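Local coordinates for protein putative nucleoside-diphosphate-sugar epimerase (Staphylococcus aureus subsp. aureus, PDB 3E48) that is of unknown function but probably binds NAD(P)(H) in a Rossmann-type domain, as in nucleoside-diphosphate-sugar epimerases and their relatives, at residues 126-129 with 134-137; 177-182 with 266-271; 146-151 with 274-279. All coordinates share one frame; numbering follows the deposited sequence.

Contact 1. Residues 126-129 with 134-137; sequences RLLS and DYTY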
loop_
_atom_site.group_PDB
_atom_site.type_symbol
_atom_site.label_atom_id
_atom_site.label_comp_id
_atom_site.label_asym_id
_atom_site.label_seq_id
_atom_site.Cartn_x
_atom_site.Cartn_y
_atom_site.Cartn_z
ATOM N N ARG B 126 4.913 -3.536 1.233
ATOM C CA ARG B 126 4.790 -4.712 0.378
ATOM C C ARG B 126 6.034 -4.960 -0.474
ATOM O O ARG B 126 6.466 -6.105 -0.621
ATOM C CB ARG B 126 3.535 -4.569 -0.488
ATOM C CG ARG B 126 2.290 -4.533 0.383
ATOM C CD ARG B 126 1.046 -4.032 -0.329
ATOM N NE ARG B 126 -0.124 -4.233 0.526
ATOM C CZ ARG B 126 -0.379 -3.546 1.636
ATOM N NH1 ARG B 126 0.446 -2.585 2.042
ATOM N NH2 ARG B 126 -1.447 -3.845 2.368
ATOM N N LEU B 127 6.629 -3.900 -1.019
ATOM C CA LEU B 127 7.825 -4.087 -1.835
ATOM C C LEU B 127 8.927 -4.724 -0.990
ATOM O O LEU B 127 9.652 -5.601 -1.461
ATOM C CB LEU B 127 8.322 -2.759 -2.411
ATOM C CG LEU B 127 9.396 -2.884 -3.507
ATOM C CD1 LEU B 127 8.792 -3.550 -4.754
ATOM C CD2 LEU B 127 9.939 -1.509 -3.851
ATOM N N LEU B 128 9.063 -4.285 0.258
ATOM C CA LEU B 128 10.082 -4.870 1.125
ATOM C C LEU B 128 9.788 -6.354 1.306
ATOM O O LEU B 128 10.694 -7.186 1.266
ATOM C CB LEU B 128 10.113 -4.155 2.480
ATOM C CG LEU B 128 10.770 -2.777 2.383
ATOM C CD1 LEU B 128 10.410 -1.939 3.598
ATOM C CD2 LEU B 128 12.281 -2.942 2.272
ATOM N N SER B 129 8.514 -6.685 1.496
ATOM C CA SER B 129 8.117 -8.076 1.663
ATOM C C SER B 129 8.481 -8.912 0.427
ATOM O O SER B 129 8.969 -10.034 0.558
ATOM C CB SER B 129 6.608 -8.162 1.929
ATOM O OG SER B 129 6.202 -9.507 2.122
ATOM N N ASP B 134 15.943 -9.111 4.484
ATOM C CA ASP B 134 15.476 -9.034 5.863
ATOM C C ASP B 134 15.173 -7.565 6.155
ATOM O O ASP B 134 15.930 -6.682 5.754
ATOM C CB ASP B 134 16.550 -9.524 6.845
ATOM C CG ASP B 134 16.807 -11.019 6.749
ATOM O OD1 ASP B 134 15.912 -11.763 6.287
ATOM O OD2 ASP B 134 17.906 -11.454 7.161
ATOM N N TYR B 135 14.071 -7.294 6.845
ATOM C CA TYR B 135 13.743 -5.913 7.155
ATOM C C TYR B 135 12.910 -5.760 8.421
ATOM O O TYR B 135 12.283 -6.708 8.897
ATOM C CB TYR B 135 13.017 -5.239 5.973
ATOM C CG TYR B 135 11.612 -5.746 5.724
ATOM C CD1 TYR B 135 11.389 -6.980 5.112
ATOM C CD2 TYR B 135 10.503 -4.998 6.125
ATOM C CE1 TYR B 135 10.092 -7.458 4.909
ATOM C CE2 TYR B 135 9.209 -5.465 5.926
ATOM C CZ TYR B 135 9.010 -6.693 5.323
ATOM O OH TYR B 135 7.725 -7.159 5.152
ATOM N N THR B 136 12.928 -4.544 8.953
ATOM C CA THR B 136 12.192 -4.183 10.158
ATOM C C THR B 136 11.394 -2.962 9.745
ATOM O O THR B 136 11.966 -1.954 9.332
ATOM C CB THR B 136 13.165 -3.814 11.302
ATOM O OG1 THR B 136 14.031 -4.928 11.561
ATOM C CG2 THR B 136 12.405 -3.474 12.576
ATOM N N TYR B 137 10.072 -3.059 9.823
ATOM C CA TYR B 137 9.218 -1.949 9.424
ATOM C C TYR B 137 8.734 -1.207 10.667
ATOM O O TYR B 137 7.997 -1.751 11.494
ATOM C CB TYR B 137 8.046 -2.479 8.591
ATOM C CG TYR B 137 7.395 -1.423 7.733
ATOM C CD1 TYR B 137 6.376 -0.617 8.236
ATOM C CD2 TYR B 137 7.844 -1.182 6.434
ATOM C CE1 TYR B 137 5.821 0.410 7.467
ATOM C CE2 TYR B 137 7.297 -0.158 5.657
ATOM C CZ TYR B 137 6.289 0.632 6.183
ATOM O OH TYR B 137 5.749 1.653 5.438
HETATM O O HOH W 1 7.215 -9.840 4.742
#
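L128 of helix 118-131 rests on the ring of Y135 at the start of strand 134-143, a buried, mainly apolar contact between a helix and the strand that follows it. The CB of L128 stands over the middle of the Y135 ring, 3.7 Å from the centroid and only 8° off the ring normal, so this is a CH-pi contact made squarely on one face. The ring is directed toward the helix by chi1 of Y135 (70°), with CG between the backbone N and the carbonyl carbon, while chi2 (-76°) sets the plane that the leucine covers. Beyond CB the leucine carries on past the ring and reaches Y137, the next residue on the same side of the strand. There CD1 of L128 comes to 3.9 Å from CD2 of Y137, in the plane of that ring and at its edge. One leucine therefore meets two tyrosines in different ways, one by its face and one by its rim.

At the phenol end of Y135, OH packs 3.6 Å from CB of S129. The polar link between the two side chains is a water, 2.8 Å from OG of S129 and 2.8 Å from OH of Y135. I101 and F103 of strand 100-106 add to the packing round L128, and the ring of F103 lies nearly parallel to that of Y137. On another side of the helix, R126 donates from NE to the carbonyl O of D109 of the second subunit. Strand 100-106, helix 118-131 and strand 134-143 form a parallel beta-alpha-beta crossover, the repeating unit of the Rossmann fold, and L128 packs the connecting helix onto its second strand.

Contact 2. Residues 177-182 with 266-271; sequences IARGVI and VNDQPQ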
loop_
_atom_site.group_PDB
_atom_site.type_symbol
_atom_site.label_atom_id
_atom_site.label_comp_id
_atom_site.label_asym_id
_atom_site.label_seq_id
_atom_site.Cartn_x
_atom_site.Cartn_y
_atom_site.Cartn_z
ATOM N N ILE B 177 10.605 9.138 18.754
ATOM C CA ILE B 177 10.666 8.233 17.614
ATOM C C ILE B 177 12.124 7.821 17.478
ATOM O O ILE B 177 12.436 6.642 17.326
ATOM C CB ILE B 177 10.207 8.930 16.319
ATOM C CG1 ILE B 177 8.695 9.157 16.376
ATOM C CG2 ILE B 177 10.595 8.086 15.097
ATOM C CD1 ILE B 177 8.173 10.040 15.278
ATOM N N ALA B 178 13.018 8.803 17.558
ATOM C CA ALA B 178 14.442 8.527 17.447
ATOM C C ALA B 178 14.912 7.572 18.539
ATOM O O ALA B 178 15.729 6.691 18.277
ATOM C CB ALA B 178 15.238 9.828 17.496
ATOM N N ARG B 179 14.412 7.731 19.763
ATOM C CA ARG B 179 14.836 6.828 20.834
ATOM C C ARG B 179 14.429 5.390 20.519
ATOM O O ARG B 179 15.187 4.449 20.768
ATOM C CB ARG B 179 14.249 7.260 22.182
ATOM C CG ARG B 179 14.755 8.615 22.673
ATOM C CD ARG B 179 14.002 9.056 23.918
ATOM N NE ARG B 179 14.266 8.187 25.061
ATOM C CZ ARG B 179 13.545 8.187 26.179
ATOM N NH1 ARG B 179 12.510 9.008 26.304
ATOM N NH2 ARG B 179 13.859 7.372 27.172
ATOM N N GLY B 180 13.232 5.223 19.967
ATOM C CA GLY B 180 12.769 3.892 19.618
ATOM C C GLY B 180 13.604 3.293 18.499
ATOM O O GLY B 180 13.951 2.112 18.535
ATOM N N VAL B 181 13.927 4.106 17.496
ATOM C CA VAL B 181 14.727 3.639 16.372
ATOM C C VAL B 181 16.132 3.243 16.838
ATOM O O VAL B 181 16.661 2.213 16.422
ATOM C CB VAL B 181 14.807 4.723 15.264
ATOM C CG1 VAL B 181 15.781 4.305 14.175
ATOM C CG2 VAL B 181 13.420 4.944 14.658
ATOM N N ILE B 182 16.721 4.059 17.710
ATOM C CA ILE B 182 18.053 3.789 18.255
ATOM C C ILE B 182 18.037 2.476 19.041
ATOM O O ILE B 182 18.955 1.661 18.930
ATOM C CB ILE B 182 18.511 4.937 19.190
ATOM C CG1 ILE B 182 18.850 6.185 18.360
ATOM C CG2 ILE B 182 19.698 4.492 20.043
ATOM C CD1 ILE B 182 20.055 6.035 17.445
ATOM N N VAL B 266 12.230 1.171 24.648
ATOM C CA VAL B 266 13.012 2.169 25.370
ATOM C C VAL B 266 12.912 2.072 26.890
ATOM O O VAL B 266 13.642 2.756 27.605
ATOM C CB VAL B 266 12.606 3.605 24.948
ATOM C CG1 VAL B 266 12.522 3.700 23.428
ATOM C CG2 VAL B 266 11.290 3.981 25.582
ATOM N N ASN B 267 12.005 1.230 27.378
ATOM C CA ASN B 267 11.812 1.046 28.813
ATOM C C ASN B 267 11.502 2.378 29.507
ATOM O O ASN B 267 12.042 2.691 30.569
ATOM C CB ASN B 267 13.056 0.398 29.440
ATOM C CG ASN B 267 13.463 -0.895 28.739
ATOM O OD1 ASN B 267 13.951 -0.876 27.608
ATOM N ND2 ASN B 267 13.258 -2.025 29.409
ATOM N N ASP B 268 10.620 3.162 28.898
ATOM C CA ASP B 268 10.241 4.450 29.459
ATOM C C ASP B 268 8.908 4.880 28.866
ATOM O O ASP B 268 8.408 4.253 27.933
ATOM C CB ASP B 268 11.333 5.488 29.162
ATOM C CG ASP B 268 11.058 6.834 29.809
ATOM O OD1 ASP B 268 10.499 6.864 30.928
ATOM O OD2 ASP B 268 11.423 7.866 29.206
ATOM N N GLN B 269 8.330 5.932 29.428
ATOM C CA GLN B 269 7.056 6.459 28.957
ATOM C C GLN B 269 7.318 7.553 27.927
ATOM O O GLN B 269 8.267 8.323 28.064
ATOM C CB GLN B 269 6.272 7.056 30.128
ATOM C CG GLN B 269 5.864 6.062 31.209
ATOM C CD GLN B 269 4.761 5.129 30.753
ATOM O OE1 GLN B 269 3.724 5.575 30.265
ATOM N NE2 GLN B 269 4.973 3.831 30.922
ATOM N N PRO B 270 6.494 7.625 26.871
ATOM C CA PRO B 270 6.712 8.674 25.870
ATOM C C PRO B 270 6.403 10.033 26.487
ATOM O O PRO B 270 5.631 10.120 27.439
ATOM C CB PRO B 270 5.733 8.299 24.757
ATOM C CG PRO B 270 4.633 7.593 25.488
ATOM C CD PRO B 270 5.401 6.727 26.463
ATOM N N GLN B 271 7.015 11.087 25.957
ATOM C CA GLN B 271 6.781 12.424 26.475
ATOM C C GLN B 271 5.414 12.946 26.043
ATOM O O GLN B 271 5.048 12.854 24.871
ATOM C CB GLN B 271 7.868 13.385 25.991
ATOM C CG GLN B 271 7.791 14.746 26.655
ATOM C CD GLN B 271 8.895 15.684 26.211
ATOM O OE1 GLN B 271 9.190 16.674 26.887
ATOM N NE2 GLN B 271 9.504 15.388 25.070
#
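Helix 174-186, which follows strand 168-172 of the main sheet of the Rossmann-type domain, meets the end of helix 261-266 and the loop that leads from it to helix 273-277, so two parts far apart in sequence are brought together. The backbones come nearest at G180 and V266, whose CA atoms are 6.0 Å apart. CG1 of V266 touches the helix backbone itself, 3.8 Å from CA of G180 and equally close to the carbonyl O of R179. V266 is the last helical residue before the chain turns at N267, which has positive phi and sends the loop on to D268.

Polar contact comes from R179, whose side chain bends at chi3 (66°) and carries its guanidinium out to D268. The guanidinium and carboxylate planes are 47° apart, and both NH1 and NH2 of R179 go to OD2 of D268, with the bond from NH1 weak. The other carboxylate oxygen, OD1, takes a weak bond from the backbone N of Q269 within the loop. D176, one turn earlier on the helix, forms a long, weak ion pair with NH1 of R179. The stronger of the two cross-contact bonds runs from NH2 of R179 to OD2 of D268 at 3.2 Å, lying in the guanidinium plane and arriving on the anti side of OD2, tilted 24° out of the carboxylate plane.

Contact 3. Residues 146-151 with 274-279; sequences PLKPYL and QSFLQE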
loop_
_atom_site.group_PDB
_atom_site.type_symbol
_atom_site.label_atom_id
_atom_site.label_comp_id
_atom_site.label_asym_id
_atom_site.label_seq_id
_atom_site.Cartn_x
_atom_site.Cartn_y
_atom_site.Cartn_z
ATOM N N PRO B 146 5.832 20.023 15.185
ATOM C CA PRO B 146 5.241 21.109 14.396
ATOM C C PRO B 146 4.302 22.032 15.178
ATOM O O PRO B 146 4.097 23.190 14.804
ATOM C CB PRO B 146 4.513 20.362 13.281
ATOM C CG PRO B 146 5.371 19.151 13.088
ATOM C CD PRO B 146 5.635 18.726 14.513
ATOM N N LEU B 147 3.733 21.522 16.263
ATOM C CA LEU B 147 2.810 22.314 17.064
ATOM C C LEU B 147 3.447 23.552 17.690
ATOM O O LEU B 147 2.779 24.570 17.863
ATOM C CB LEU B 147 2.179 21.445 18.159
ATOM C CG LEU B 147 1.281 20.310 17.649
ATOM C CD1 LEU B 147 0.812 19.451 18.810
ATOM C CD2 LEU B 147 0.093 20.906 16.904
ATOM N N LYS B 148 4.734 23.482 18.021
ATOM C CA LYS B 148 5.391 24.634 18.637
ATOM C C LYS B 148 5.441 25.870 17.739
ATOM O O LYS B 148 4.986 26.944 18.133
ATOM C CB LYS B 148 6.803 24.264 19.105
ATOM C CG LYS B 148 6.832 23.386 20.343
ATOM C CD LYS B 148 8.254 23.206 20.863
ATOM C CE LYS B 148 8.265 22.463 22.192
ATOM N NZ LYS B 148 9.639 22.300 22.746
ATOM N N PRO B 149 5.998 25.744 16.522
ATOM C CA PRO B 149 6.068 26.904 15.624
ATOM C C PRO B 149 4.698 27.362 15.129
ATOM O O PRO B 149 4.545 28.476 14.621
ATOM C CB PRO B 149 6.939 26.404 14.473
ATOM C CG PRO B 149 7.796 25.357 15.124
ATOM C CD PRO B 149 6.811 24.634 15.997
ATOM N N TYR B 150 3.702 26.499 15.285
ATOM C CA TYR B 150 2.352 26.800 14.828
ATOM C C TYR B 150 1.541 27.573 15.865
ATOM O O TYR B 150 0.601 28.290 15.521
ATOM C CB TYR B 150 1.657 25.486 14.458
ATOM C CG TYR B 150 0.292 25.616 13.818
ATOM C CD1 TYR B 150 0.031 26.592 12.854
ATOM C CD2 TYR B 150 -0.721 24.715 14.135
ATOM C CE1 TYR B 150 -1.212 26.660 12.221
ATOM C CE2 TYR B 150 -1.958 24.771 13.509
ATOM C CZ TYR B 150 -2.202 25.742 12.557
ATOM O OH TYR B 150 -3.432 25.782 11.942
ATOM N N LEU B 151 1.916 27.439 17.134
ATOM C CA LEU B 151 1.216 28.124 18.217
ATOM C C LEU B 151 0.907 29.593 17.928
ATOM O O LEU B 151 -0.215 30.047 18.149
ATOM C CB LEU B 151 2.015 28.019 19.521
ATOM C CG LEU B 151 1.693 26.825 20.416
ATOM C CD1 LEU B 151 2.621 26.826 21.623
ATOM C CD2 LEU B 151 0.240 26.902 20.866
ATOM N N GLN B 274 1.977 18.145 26.829
ATOM C CA GLN B 274 2.100 19.156 27.880
ATOM C C GLN B 274 3.566 19.335 28.273
ATOM O O GLN B 274 4.069 20.456 28.377
ATOM C CB GLN B 274 1.303 18.744 29.123
ATOM C CG GLN B 274 -0.162 18.388 28.889
ATOM C CD GLN B 274 -0.374 16.919 28.546
ATOM O OE1 GLN B 274 -0.047 16.467 27.448
ATOM N NE2 GLN B 274 -0.923 16.166 29.498
ATOM N N SER B 275 4.238 18.213 28.497
ATOM C CA SER B 275 5.644 18.208 28.878
ATOM C C SER B 275 6.520 18.764 27.760
ATOM O O SER B 275 7.450 19.535 28.005
ATOM C CB SER B 275 6.082 16.781 29.209
ATOM O OG SER B 275 7.471 16.718 29.470
ATOM N N PHE B 276 6.216 18.365 26.529
ATOM C CA PHE B 276 6.967 18.811 25.366
ATOM C C PHE B 276 6.917 20.324 25.212
ATOM O O PHE B 276 7.935 20.966 24.952
ATOM C CB PHE B 276 6.415 18.137 24.107
ATOM C CG PHE B 276 7.085 18.577 22.838
ATOM C CD1 PHE B 276 8.444 18.357 22.640
ATOM C CD2 PHE B 276 6.357 19.217 21.841
ATOM C CE1 PHE B 276 9.069 18.767 21.465
ATOM C CE2 PHE B 276 6.972 19.630 20.662
ATOM C CZ PHE B 276 8.331 19.404 20.475
ATOM N N LEU B 277 5.729 20.893 25.376
ATOM C CA LEU B 277 5.558 22.334 25.255
ATOM C C LEU B 277 6.174 23.069 26.445
ATOM O O LEU B 277 6.644 24.196 26.307
ATOM C CB LEU B 277 4.071 22.675 25.147
ATOM C CG LEU B 277 3.332 22.106 23.932
ATOM C CD1 LEU B 277 1.867 22.490 24.022
ATOM C CD2 LEU B 277 3.949 22.628 22.642
ATOM N N GLN B 278 6.172 22.419 27.606
ATOM C CA GLN B 278 6.724 23.008 28.825
ATOM C C GLN B 278 8.251 23.026 28.791
ATOM O O GLN B 278 8.894 23.603 29.672
ATOM C CB GLN B 278 6.246 22.214 30.049
ATOM C CG GLN B 278 6.630 22.823 31.393
ATOM C CD GLN B 278 6.321 21.904 32.565
ATOM O OE1 GLN B 278 6.487 22.281 33.728
ATOM N NE2 GLN B 278 5.875 20.689 32.262
ATOM N N GLU B 279 8.826 22.394 27.770
ATOM C CA GLU B 279 10.276 22.323 27.621
ATOM C C GLU B 279 10.890 23.707 27.802
ATOM O O GLU B 279 11.879 23.876 28.513
ATOM C CB GLU B 279 10.640 21.777 26.239
ATOM C CG GLU B 279 11.939 20.994 26.210
ATOM C CD GLU B 279 11.790 19.598 26.783
ATOM O OE1 GLU B 279 11.180 18.742 26.108
ATOM O OE2 GLU B 279 12.275 19.359 27.910
#
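The first turn of helix 147-157 faces the short helix 273-277 near its C-terminal end, with the two backbones closest at K148 and L277, whose CA atoms are 7.0 Å apart. K148 carries most of the contact. Its side chain is fully extended beyond CG and lies over one face of the F276 ring, crossing it obliquely. CE is the atom nearest the ring, 3.6 Å from the centroid and displaced toward the rim, a CH-pi contact. NZ continues over the same face at 4.0 Å from the F276 centroid, 18° off the ring normal, and makes a cation-pi interaction. In F276, chi1 (177°) directs the ring toward helix 147-157, and chi2 (62°) turns its face to the lysine.

The ammonium group also reaches the backbone of the same residue: NZ of K148 gives a weak hydrogen bond of 3.1 Å to the carbonyl O of F276, an acceptor it shares with the backbone N of E279. A carbonyl near the C-terminal end of a helix would tend to attract a positive charge, so ring and carbonyl both suit the lysine here. Past the carbonyl, NZ lies 3.7 Å from CB of E279. The E279 carboxylate itself is not in contact, since OE1 of E279 is 5.1 Å from NZ of K148, and any charge attraction acts across that gap. Lower down the lysine chain, CG of K148 packs at 3.8 Å against CD2 of L277, the two side chains sliding past each other in opposite directions.

L277 also packs on L211 and A214 of helix 204-215, and L151, a turn after K148, touches L211 as well, so that helix lies against both partners. F276 reaches D145 and T173, in the loops leading into helix 147-157 and out of strand 168-172.

How the contacts relate
Contacts 2 and 3 are neighbours: their centres are 18 Å apart and they touch where the Q271 side chain packs against F276 and E279, with contact 2 nested inside the long loop of chain closed by contact 3. Contact 2 sets the 266-271 segment against helix 174-186 beside the Rossmann sheet, and contact 3 sets helix 273-277 against helix 147-157, beside helix 204-215. Contact 1 is local by comparison, closing within one crossover before either of the others opens. Its centre is 22 Å from that of contact 2 and 34 Å from that of contact 3, which lies on the opposite side of the chain's centre. Strand 134-143 nevertheless runs from contact 1 toward helix 147-157 of contact 3.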